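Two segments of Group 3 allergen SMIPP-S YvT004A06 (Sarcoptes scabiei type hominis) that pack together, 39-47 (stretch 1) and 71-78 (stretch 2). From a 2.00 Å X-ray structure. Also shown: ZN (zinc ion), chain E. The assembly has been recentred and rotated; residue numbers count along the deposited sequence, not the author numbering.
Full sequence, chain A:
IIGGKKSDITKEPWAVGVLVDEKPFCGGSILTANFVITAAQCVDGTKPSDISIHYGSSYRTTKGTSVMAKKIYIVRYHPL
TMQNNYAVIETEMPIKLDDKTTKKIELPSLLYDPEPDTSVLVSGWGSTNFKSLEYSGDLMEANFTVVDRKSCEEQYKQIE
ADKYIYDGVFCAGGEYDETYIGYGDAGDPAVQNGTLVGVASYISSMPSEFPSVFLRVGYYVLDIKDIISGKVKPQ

Stretch 1 (39-47) AAQCVDGTK
Stretch 2, residues 71-78: KIYIVRYH

Segments far apart in sequence can pack without a single direct hydrogen bond: here a methyl group meets a ring face, while branched side chains pack against one another, and this contact, burying 370 Å² over both sides, is a compact example. At its centre the Tyr77 ring (chi1 177°, t; chi2 51°) lies against Ala40. Ala40 CB sits 3.8 Å from the ring centroid, 23° off the ring normal, a CH-pi contact over the face, and is 3.5 Å from Tyr77 CG. Here the CA atoms of Ala40 and Tyr77 are 6.5 Å apart.

Farther along, the register pairs Val43 with Ile72, their CA atoms 7.9 Å apart. Val43 (chi1 -64°, m) places CG2 3.9 Å from Ile72 CG2 and 4.2 Å from Ile74 CD1. Ile72 is m, m; Ile74 has chi1 -48° (m) and chi2 -99°, between wells, and its CD1 also reaches Ala40 CB at 4.3 Å and Asp44 CA at 3.9 Å. Ile72 and Ile74 alternate with Tyr73 along an extended backbone (phi near -115°, psi near 127°), so both point toward stretch 1 while Tyr73 points away.

Ala40, Gln41 and Val43 come from a short, weakly bonded helix of about 40-43, with Val43 N and Asp44 N each 3.0 Å from Ala40 O; Asp44 lies in the type II turn from Val43 to Thr46, closed by Thr46 N to Val43 O at 3.0 Å; Gly45 takes its positive phi (78/16).

Toward the polar edge, Gln41 CB approaches Tyr77 OH at 3.5 Å, but the side chain (p, t, chi3 101°) leads away. Asp44 (chi1 -175°, t; chi2 30°) brings OD2 3.6 Å from Tyr77 CD2, near the ring plane. One water bridges the segments, donating to Tyr77 O at 2.9 Å and, weakly, to Asp44 OD2 at 3.3 Å.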

# COMPACT_ATOMS: atom_id res chain seq x y z
N ALA A 39 3.67 2.78 -1.83
CA ALA A 39 4.93 2.05 -1.81
C ALA A 39 6.00 2.82 -2.56
O ALA A 39 5.71 3.48 -3.55
CB ALA A 39 4.77 0.66 -2.43
N ALA A 40 7.25 2.73 -2.09
CA ALA A 40 8.37 3.37 -2.79
C ALA A 40 8.58 2.85 -4.21
O ALA A 40 8.84 3.64 -5.11
CB ALA A 40 9.64 3.23 -1.99
N GLN A 41 8.45 1.53 -4.39
CA GLN A 41 8.58 0.88 -5.71
C GLN A 41 7.71 1.51 -6.80
O GLN A 41 7.93 1.28 -7.99
CB GLN A 41 8.27 -0.62 -5.61
CG GLN A 41 6.78 -0.95 -5.43
CD GLN A 41 6.52 -2.43 -5.19
OE1 GLN A 41 6.32 -2.85 -4.06
NE2 GLN A 41 6.56 -3.23 -6.27
N CYS A 42 6.70 2.27 -6.38
CA CYS A 42 5.75 2.88 -7.30
C CYS A 42 6.28 4.16 -7.93
O CYS A 42 5.97 4.45 -9.08
CB CYS A 42 4.45 3.22 -6.55
SG CYS A 42 3.64 1.78 -5.81
N VAL A 43 7.06 4.92 -7.17
CA VAL A 43 7.35 6.31 -7.53
C VAL A 43 8.83 6.71 -7.41
O VAL A 43 9.19 7.86 -7.68
CB VAL A 43 6.47 7.30 -6.73
CG1 VAL A 43 4.97 7.10 -7.07
CG2 VAL A 43 6.72 7.16 -5.22
N ASP A 44 9.67 5.76 -7.00
CA ASP A 44 11.11 5.98 -6.85
C ASP A 44 11.74 6.50 -8.14
O ASP A 44 11.69 5.83 -9.17
CB ASP A 44 11.80 4.68 -6.42
CG ASP A 44 13.28 4.87 -6.13
OD1 ASP A 44 13.68 5.97 -5.70
OD2 ASP A 44 14.05 3.90 -6.31
N GLY A 45 12.31 7.70 -8.07
CA GLY A 45 12.99 8.33 -9.20
C GLY A 45 12.06 8.93 -10.24
O GLY A 45 12.48 9.23 -11.35
N THR A 46 10.79 9.12 -9.86
CA THR A 46 9.79 9.70 -10.75
C THR A 46 9.46 11.13 -10.33
O THR A 46 9.19 11.40 -9.16
CB THR A 46 8.50 8.83 -10.79
OG1 THR A 46 8.81 7.53 -11.30
CG2 THR A 46 7.43 9.45 -11.69
N LYS A 47 9.49 12.03 -11.32
CA LYS A 47 9.14 13.43 -11.12
C LYS A 47 7.68 13.57 -10.70
O LYS A 47 6.82 12.86 -11.22
CB LYS A 47 9.40 14.23 -12.41
CG LYS A 47 10.88 14.49 -12.68
CD LYS A 47 11.09 15.27 -13.97
CE LYS A 47 12.54 15.74 -14.09
NZ LYS A 47 12.77 16.55 -15.32
N LYS A 71 5.40 17.09 -4.28
CA LYS A 71 6.67 16.55 -3.79
C LYS A 71 6.56 15.07 -3.45
O LYS A 71 5.50 14.59 -3.03
CB LYS A 71 7.15 17.32 -2.56
CG LYS A 71 7.42 18.81 -2.79
CD LYS A 71 7.42 19.55 -1.47
CE LYS A 71 7.25 21.05 -1.66
NZ LYS A 71 7.04 21.75 -0.35
N ILE A 72 7.66 14.35 -3.64
CA ILE A 72 7.75 12.93 -3.32
C ILE A 72 8.83 12.73 -2.25
O ILE A 72 9.96 13.17 -2.42
CB ILE A 72 8.13 12.08 -4.57
CG1 ILE A 72 7.17 12.33 -5.75
CG2 ILE A 72 8.21 10.59 -4.22
CD1 ILE A 72 5.69 12.14 -5.45
N TYR A 73 8.47 12.05 -1.17
CA TYR A 73 9.41 11.78 -0.08
C TYR A 73 9.71 10.30 -0.01
O TYR A 73 8.81 9.49 0.20
CB TYR A 73 8.86 12.28 1.25
CG TYR A 73 8.54 13.75 1.24
CD1 TYR A 73 9.46 14.69 1.70
CD2 TYR A 73 7.31 14.21 0.75
CE1 TYR A 73 9.17 16.05 1.67
CE2 TYR A 73 7.01 15.56 0.72
CZ TYR A 73 7.94 16.47 1.19
OH TYR A 73 7.65 17.82 1.16
N ILE A 74 10.98 9.96 -0.22
CA ILE A 74 11.49 8.60 -0.11
C ILE A 74 12.54 8.59 1.00
O ILE A 74 13.41 9.46 1.03
CB ILE A 74 12.16 8.13 -1.43
CG1 ILE A 74 11.27 8.44 -2.66
CG2 ILE A 74 12.57 6.66 -1.35
CD1 ILE A 74 10.45 7.27 -3.20
N VAL A 75 12.47 7.61 1.90
CA VAL A 75 13.44 7.51 3.00
C VAL A 75 14.23 6.19 2.94
O VAL A 75 13.87 5.20 3.58
CB VAL A 75 12.78 7.69 4.39
CG1 VAL A 75 13.85 7.82 5.50
CG2 VAL A 75 11.87 8.91 4.40
N ARG A 76 15.30 6.21 2.15
CA ARG A 76 16.26 5.09 2.03
C ARG A 76 15.67 3.79 1.45
O ARG A 76 16.01 2.69 1.89
CB ARG A 76 16.98 4.83 3.37
CG ARG A 76 17.67 6.08 3.97
CD ARG A 76 18.70 6.66 2.99
NE ARG A 76 19.73 5.68 2.64
CZ ARG A 76 20.53 5.77 1.58
NH1 ARG A 76 21.43 4.82 1.36
NH2 ARG A 76 20.43 6.80 0.75
N TYR A 77 14.81 3.92 0.44
CA TYR A 77 14.31 2.73 -0.25
C TYR A 77 15.48 1.94 -0.84
O TYR A 77 16.33 2.52 -1.52
CB TYR A 77 13.32 3.10 -1.36
CG TYR A 77 12.84 1.92 -2.17
CD1 TYR A 77 12.33 0.78 -1.55
CD2 TYR A 77 12.85 1.96 -3.57
CE1 TYR A 77 11.86 -0.30 -2.30
CE2 TYR A 77 12.39 0.88 -4.33
CZ TYR A 77 11.90 -0.24 -3.69
OH TYR A 77 11.46 -1.29 -4.43
N HIS A 78 15.53 0.64 -0.56
CA HIS A 78 16.54 -0.23 -1.13
C HIS A 78 15.88 -1.23 -2.07
O HIS A 78 15.34 -2.24 -1.62
CB HIS A 78 17.34 -0.94 -0.04
CG HIS A 78 18.12 -0.01 0.84
ND1 HIS A 78 18.94 0.98 0.33
CD2 HIS A 78 18.21 0.09 2.18
CE1 HIS A 78 19.49 1.65 1.32
NE2 HIS A 78 19.06 1.13 2.46
ZN ZN E . 19.73 1.02 4.53
O HOH W 1 16.31 4.23 -3.86
O HOH W 2 19.62 -0.95 5.19